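Local coordinates for putative Lipoprotein (Shewanella oneidensis, PDB 3U24) that is of unknown function but binds zinc and calcium ions and belongs to the DUF885 family, grouped with the metallopeptidase MA clan, at residues T311-R316 and S392-Y397; D317-E322 and Y377-L382. One frame throughout, in Å; residues are numbered along the deposited sequence.

Contact 1 (T311-R316 and S392-Y397). With ZN (zinc ion), chain E.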
loop_
_atom_site.group_PDB
_atom_site.type_symbol
_atom_site.label_atom_id
_atom_site.label_comp_id
_atom_site.label_asym_id
_atom_site.label_seq_id
_atom_site.Cartn_x
_atom_site.Cartn_y
_atom_site.Cartn_z
ATOM N N THR A 311 1.365 7.907 -27.998
ATOM C CA THR A 311 0.961 9.226 -28.406
ATOM C C THR A 311 -0.533 9.364 -28.643
ATOM O O THR A 311 -0.989 10.452 -28.835
ATOM C CB THR A 311 1.719 9.717 -29.663
ATOM O OG1 THR A 311 1.286 8.954 -30.799
ATOM C CG2 THR A 311 3.261 9.592 -29.444
ATOM N N LYS A 312 -1.315 8.291 -28.646
ATOM C CA LYS A 312 -2.766 8.464 -28.711
ATOM C C LYS A 312 -3.276 8.552 -27.282
ATOM O O LYS A 312 -3.192 7.576 -26.512
ATOM C CB LYS A 312 -3.444 7.316 -29.473
ATOM C CG LYS A 312 -4.940 7.543 -29.801
ATOM C CD LYS A 312 -5.574 6.295 -30.460
ATOM C CE LYS A 312 -7.106 6.348 -30.540
ATOM N NZ LYS A 312 -7.604 7.489 -31.360
ATOM N N HIS A 313 -3.799 9.709 -26.899
ATOM C CA HIS A 313 -4.259 9.893 -25.528
ATOM C C HIS A 313 -5.286 10.942 -25.483
ATOM O O HIS A 313 -5.428 11.708 -26.435
ATOM C CB HIS A 313 -3.128 10.266 -24.596
ATOM C CG HIS A 313 -2.405 11.515 -25.002
ATOM N ND1 HIS A 313 -2.927 12.726 -24.828
ATOM C CD2 HIS A 313 -1.172 11.697 -25.616
ATOM C CE1 HIS A 313 -2.072 13.651 -25.294
ATOM N NE2 HIS A 313 -0.981 13.019 -25.728
ATOM N N VAL A 314 -6.021 10.997 -24.378
ATOM C CA VAL A 314 -7.028 12.029 -24.234
ATOM C C VAL A 314 -6.328 13.376 -24.193
ATOM O O VAL A 314 -5.192 13.467 -23.719
ATOM C CB VAL A 314 -7.927 11.818 -22.971
ATOM C CG1 VAL A 314 -7.120 11.998 -21.691
ATOM C CG2 VAL A 314 -9.099 12.783 -23.013
ATOM N N LYS A 315 -6.993 14.400 -24.722
ATOM C CA LYS A 315 -6.531 15.784 -24.608
ATOM C C LYS A 315 -6.505 16.139 -23.135
ATOM O O LYS A 315 -7.380 15.743 -22.387
ATOM C CB LYS A 315 -7.450 16.779 -25.359
ATOM C CG LYS A 315 -7.066 17.058 -26.814
ATOM C CD LYS A 315 -8.192 17.749 -27.598
ATOM C CE LYS A 315 -8.991 16.762 -28.481
ATOM N NZ LYS A 315 -10.416 17.164 -28.714
ATOM N N ARG A 316 -5.495 16.897 -22.752
ATOM C CA ARG A 316 -5.201 17.196 -21.380
ATOM C C ARG A 316 -6.373 17.766 -20.591
ATOM O O ARG A 316 -6.677 17.272 -19.515
ATOM C CB ARG A 316 -4.045 18.167 -21.379
ATOM C CG ARG A 316 -3.675 18.749 -20.045
ATOM C CD ARG A 316 -2.594 19.828 -20.203
ATOM N NE ARG A 316 -2.140 20.223 -18.880
ATOM C CZ ARG A 316 -1.208 21.131 -18.632
ATOM N NH1 ARG A 316 -0.587 21.756 -19.633
ATOM N NH2 ARG A 316 -0.896 21.406 -17.372
ATOM N N SER A 392 3.962 13.838 -20.663
ATOM C CA SER A 392 4.516 12.539 -20.244
ATOM C C SER A 392 3.488 11.704 -19.489
ATOM O O SER A 392 3.440 10.485 -19.631
ATOM C CB SER A 392 5.770 12.688 -19.370
ATOM O OG SER A 392 6.868 13.110 -20.168
ATOM N N TYR A 393 2.691 12.371 -18.668
ATOM C CA TYR A 393 1.660 11.717 -17.906
ATOM C C TYR A 393 0.611 11.124 -18.821
ATOM O O TYR A 393 0.205 9.997 -18.623
ATOM C CB TYR A 393 1.023 12.711 -16.956
ATOM C CG TYR A 393 0.044 12.128 -15.997
ATOM C CD1 TYR A 393 -1.305 12.025 -16.344
ATOM C CD2 TYR A 393 0.443 11.703 -14.716
ATOM C CE1 TYR A 393 -2.242 11.489 -15.458
ATOM C CE2 TYR A 393 -0.496 11.173 -13.811
ATOM C CZ TYR A 393 -1.834 11.064 -14.183
ATOM O OH TYR A 393 -2.797 10.542 -13.321
ATOM N N LEU A 394 0.178 11.890 -19.814
ATOM C CA LEU A 394 -0.822 11.425 -20.753
ATOM C C LEU A 394 -0.308 10.301 -21.625
ATOM O O LEU A 394 -1.089 9.443 -22.033
ATOM C CB LEU A 394 -1.342 12.578 -21.615
ATOM C CG LEU A 394 -2.175 13.618 -20.854
ATOM C CD1 LEU A 394 -2.414 14.863 -21.690
ATOM C CD2 LEU A 394 -3.507 13.004 -20.444
ATOM N N ARG A 395 0.992 10.262 -21.895
ATOM C CA ARG A 395 1.551 9.101 -22.583
ATOM C C ARG A 395 1.539 7.799 -21.753
ATOM O O ARG A 395 1.345 6.716 -22.299
ATOM C CB ARG A 395 2.945 9.389 -23.067
ATOM C CG ARG A 395 2.893 10.488 -24.098
ATOM C CD ARG A 395 4.031 10.470 -25.055
ATOM N NE ARG A 395 3.967 11.692 -25.863
ATOM C CZ ARG A 395 4.960 12.107 -26.626
ATOM N NH1 ARG A 395 6.054 11.377 -26.717
ATOM N NH2 ARG A 395 4.857 13.230 -27.310
ATOM N N GLU A 396 1.777 7.929 -20.450
ATOM C CA GLU A 396 1.663 6.822 -19.517
ATOM C C GLU A 396 0.177 6.403 -19.469
ATOM O O GLU A 396 -0.167 5.235 -19.714
ATOM C CB GLU A 396 2.136 7.282 -18.126
ATOM C CG GLU A 396 3.176 6.413 -17.424
ATOM C CD GLU A 396 3.179 6.627 -15.912
ATOM O OE1 GLU A 396 3.517 7.757 -15.441
ATOM O OE2 GLU A 396 2.832 5.653 -15.187
ATOM N N TYR A 397 -0.699 7.372 -19.209
ATOM C CA TYR A 397 -2.165 7.112 -19.134
ATOM C C TYR A 397 -2.890 7.364 -20.456
ATOM O O TYR A 397 -3.854 8.114 -20.535
ATOM C CB TYR A 397 -2.805 7.804 -17.929
ATOM C CG TYR A 397 -2.145 7.343 -16.651
ATOM C CD1 TYR A 397 -2.507 6.141 -16.043
ATOM C CD2 TYR A 397 -1.142 8.077 -16.079
ATOM C CE1 TYR A 397 -1.887 5.697 -14.888
ATOM C CE2 TYR A 397 -0.496 7.639 -14.938
ATOM C CZ TYR A 397 -0.874 6.448 -14.349
ATOM O OH TYR A 397 -0.216 6.050 -13.206
HETATM ZN ZN ZN E . 0.331 13.889 -26.878
HETATM O O HOH W 1 -5.682 8.900 -22.628
#

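Contact 2 (D317-E322 and Y377-L382). With ZN (zinc ion), chain J.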
loop_
_atom_site.group_PDB
_atom_site.type_symbol
_atom_site.label_atom_id
_atom_site.label_comp_id
_atom_site.label_asym_id
_atom_site.label_seq_id
_atom_site.Cartn_x
_atom_site.Cartn_y
_atom_site.Cartn_z
ATOM N N ASP A 317 -7.005 18.802 -21.127
ATOM C CA ASP A 317 -8.100 19.488 -20.448
ATOM C C ASP A 317 -9.380 18.601 -20.321
ATOM O O ASP A 317 -10.241 18.890 -19.505
ATOM C CB ASP A 317 -8.413 20.823 -21.157
ATOM C CG ASP A 317 -7.363 21.950 -20.871
ATOM O OD1 ASP A 317 -6.396 21.761 -20.095
ATOM O OD2 ASP A 317 -7.528 23.058 -21.441
ATOM N N ASP A 318 -9.462 17.506 -21.087
ATOM C CA ASP A 318 -10.572 16.562 -20.995
ATOM C C ASP A 318 -10.306 15.307 -20.160
ATOM O O ASP A 318 -11.089 14.390 -20.187
ATOM C CB ASP A 318 -11.010 16.149 -22.400
ATOM C CG ASP A 318 -11.504 17.331 -23.210
ATOM O OD1 ASP A 318 -12.077 18.267 -22.612
ATOM O OD2 ASP A 318 -11.297 17.321 -24.443
ATOM N N PHE A 319 -9.215 15.278 -19.419
ATOM C CA PHE A 319 -8.791 14.085 -18.724
ATOM C C PHE A 319 -9.906 13.607 -17.761
ATOM O O PHE A 319 -10.357 12.461 -17.820
ATOM C CB PHE A 319 -7.479 14.351 -17.969
ATOM C CG PHE A 319 -6.939 13.146 -17.263
ATOM C CD1 PHE A 319 -6.345 12.127 -17.966
ATOM C CD2 PHE A 319 -7.012 13.037 -15.883
ATOM C CE1 PHE A 319 -5.848 10.998 -17.310
ATOM C CE2 PHE A 319 -6.519 11.911 -15.215
ATOM C CZ PHE A 319 -5.957 10.883 -15.929
ATOM N N VAL A 320 -10.342 14.516 -16.916
ATOM C CA VAL A 320 -11.341 14.238 -15.859
ATOM C C VAL A 320 -12.702 13.847 -16.483
ATOM O O VAL A 320 -13.278 12.880 -16.095
ATOM C CB VAL A 320 -11.453 15.422 -14.874
ATOM C CG1 VAL A 320 -12.584 15.201 -13.894
ATOM C CG2 VAL A 320 -10.117 15.614 -14.111
ATOM N N SER A 321 -13.181 14.585 -17.465
ATOM C CA SER A 321 -14.358 14.202 -18.234
ATOM C C SER A 321 -14.254 12.846 -18.905
ATOM O O SER A 321 -15.270 12.148 -18.997
ATOM C CB SER A 321 -14.588 15.205 -19.349
ATOM O OG SER A 321 -15.056 16.382 -18.779
ATOM N N GLU A 322 -13.062 12.473 -19.397
ATOM C CA GLU A 322 -12.935 11.170 -20.071
ATOM C C GLU A 322 -13.159 10.098 -19.022
ATOM O O GLU A 322 -13.839 9.087 -19.286
ATOM C CB GLU A 322 -11.598 11.004 -20.800
ATOM C CG GLU A 322 -11.343 9.641 -21.484
ATOM C CD GLU A 322 -12.384 9.287 -22.557
ATOM O OE1 GLU A 322 -12.890 10.208 -23.217
ATOM O OE2 GLU A 322 -12.731 8.091 -22.740
ATOM N N TYR A 377 -13.873 8.865 -6.167
ATOM C CA TYR A 377 -12.766 8.568 -7.074
ATOM C C TYR A 377 -12.000 9.869 -7.324
ATOM O O TYR A 377 -12.442 10.728 -8.099
ATOM C CB TYR A 377 -13.311 7.988 -8.381
ATOM C CG TYR A 377 -12.318 7.383 -9.362
ATOM C CD1 TYR A 377 -11.017 7.077 -9.007
ATOM C CD2 TYR A 377 -12.732 7.046 -10.639
ATOM C CE1 TYR A 377 -10.143 6.499 -9.914
ATOM C CE2 TYR A 377 -11.885 6.454 -11.551
ATOM C CZ TYR A 377 -10.590 6.177 -11.191
ATOM O OH TYR A 377 -9.748 5.624 -12.117
ATOM N N ASN A 378 -10.868 10.000 -6.640
ATOM C CA ASN A 378 -9.949 11.128 -6.783
ATOM C C ASN A 378 -9.136 11.015 -8.074
ATOM O O ASN A 378 -8.309 10.126 -8.215
ATOM C CB ASN A 378 -8.982 11.188 -5.601
ATOM C CG ASN A 378 -9.683 11.429 -4.287
ATOM O OD1 ASN A 378 -10.567 12.275 -4.192
ATOM N ND2 ASN A 378 -9.289 10.684 -3.254
ATOM N N VAL A 379 -9.384 11.919 -9.009
ATOM C CA VAL A 379 -8.683 11.930 -10.283
ATOM C C VAL A 379 -8.057 13.308 -10.370
ATOM O O VAL A 379 -8.792 14.304 -10.339
ATOM C CB VAL A 379 -9.676 11.749 -11.437
ATOM C CG1 VAL A 379 -9.015 12.059 -12.768
ATOM C CG2 VAL A 379 -10.235 10.330 -11.428
ATOM N N THR A 380 -6.729 13.383 -10.433
ATOM C CA THR A 380 -6.046 14.688 -10.434
ATOM C C THR A 380 -6.039 15.342 -11.797
ATOM O O THR A 380 -5.392 14.789 -12.713
ATOM C CB THR A 380 -4.582 14.606 -9.962
ATOM O OG1 THR A 380 -4.561 13.918 -8.705
ATOM C CG2 THR A 380 -3.971 16.045 -9.807
ATOM N N PRO A 381 -6.734 16.524 -11.929
ATOM C CA PRO A 381 -6.529 17.280 -13.169
ATOM C C PRO A 381 -5.031 17.618 -13.380
ATOM O O PRO A 381 -4.195 17.603 -12.432
ATOM C CB PRO A 381 -7.427 18.556 -13.010
ATOM C CG PRO A 381 -7.837 18.615 -11.582
ATOM C CD PRO A 381 -7.683 17.217 -11.011
ATOM N N LEU A 382 -4.715 17.860 -14.644
ATOM C CA LEU A 382 -3.364 18.170 -15.048
ATOM C C LEU A 382 -3.275 19.697 -15.161
ATOM O O LEU A 382 -3.387 20.272 -16.240
ATOM C CB LEU A 382 -3.060 17.434 -16.353
ATOM C CG LEU A 382 -3.483 15.967 -16.307
ATOM C CD1 LEU A 382 -3.184 15.242 -17.602
ATOM C CD2 LEU A 382 -2.818 15.292 -15.119
HETATM ZN ZN ZN J . -13.675 6.886 -24.838
HETATM O O HOH W 2 -12.231 7.979 -26.277
HETATM O O HOH W 3 -12.796 4.473 -24.728
#

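Contact 1 (T311-R316 and S392-Y397)
Leu394 lies across the imidazole of His313. Leu394 CB sits over one face of the His313 ring, somewhat toward the rim, 3.7 Å from the ring centroid, a CH-pi contact. The two side chains cross at about a right angle. Leu394 CD1 packs on the backbone of Arg316, 3.6 Å from Arg316 CA. Leu394 CD2 rests near the carbonyl of Val314 and touches Val314 CG1 at 4.0 Å. At the other end of the loop, Thr311 sets its CG2 over the centre of the Arg395 guanidinium, 4.1 Å from Arg395 CZ.

The ring of His313 is held at both nitrogens. His313 NE2 binds the zinc ion at 1.9 Å. His313 ND1 donates to the carbonyl O of Val314 at 2.6 Å. That bond is nearly straight (171°) and lies in the ring plane, though the donor stands well above the carbonyl plane. With the zinc bond at NE2, it probably holds the ring's rotation. CG of His313 lies between its backbone N and carbonyl carbon, chi1 58°, which places it 3.7 Å from Leu394 CB. Water 1 bridges the segments further along, accepting from Val314 N at 2.8 Å and donating to Tyr397 O, just past the helix end.

Glu391, one turn before Arg395, is a first-shell ligand like His313: its OE1 binds the same zinc. Arg395 is second shell. Its NE donates to Glu391 OE2, which probably helps to orient the carboxylate. His313, from a loop, and Glu391, from helix 387-396, are the two protein residues of this surface zinc site; other atoms complete its coordination.

Contact 2 (D317-E322 and Y377-L382)
Val379 packs against Phe319 and Val320, where the end of a beta strand meets the first turn of helix 319-337. The strand, 376-379, is the middle one of a mixed three-stranded sheet, parallel to 349-352 and antiparallel to 362-364.

Tyr377 packs on Val323 and Ile327 of helix 319-337, and its hydroxyl is hydrogen-bonded to Asn406. CG2 of Val379 lies over the centre of the Tyr377 ring. Asn378 bonds Arg351 of the neighbouring strand through OD1. Val379 then carries the contact with its other branch. Val379 CG1 stands anti to the backbone N (chi1 168°) and comes 3.5 Å from Phe319 CE2. Val379 CG1 also meets Val320 CG2 at 4.0 Å, the two valine side chains passing alongside each other, oppositely directed. The CB of Thr380 points away from the helix, and its OG1 is hydrogen-bonded to Thr353 OG1. The carbonyl O of Thr380 merely lies 4.0 Å from Phe319 CD2. Pro381 touches the helix through CB, 4.1 Å from Val320 CG2. Leu382 closes the row with CD1, 4.3 Å from Phe319 CG. The Phe319 ring thus bridges Val379 and Leu382. An alanine here would probably open a gap between the helix and the strand end, leaving Val379 CG1 and Leu382 CD1 without their aromatic partner.

Glu322 lies one turn further along the helix and takes no part in this packing. Glu322 OE2 lies 2.6 Å from a zinc ion, a long bond. Two waters also bind that ion, and Gln326 NE2 is hydrogen-bonded to the same carboxylate oxygen.

How the contacts relate
The chain leaves helix 298-309 into loop 311-316, the first half of contact 1. It runs straight on into 317-322, the first half of contact 2, and helix 319-337. The three short strands follow. Segment 377-382 returns to the start of that helix and closes the inner loop of 54 residues. Helix 387-396 then brings 392-397 back to loop 311-316 and closes the outer one, of 75. The contacts are nested and do not cross. They also touch: Arg316 NE probably bonds Leu382 O, and Leu394 CD2 packs on Leu382 CD1. Together they tie the sheet and helices 319-337 and 387-396 to loop 311-316, which carries a zinc ligand.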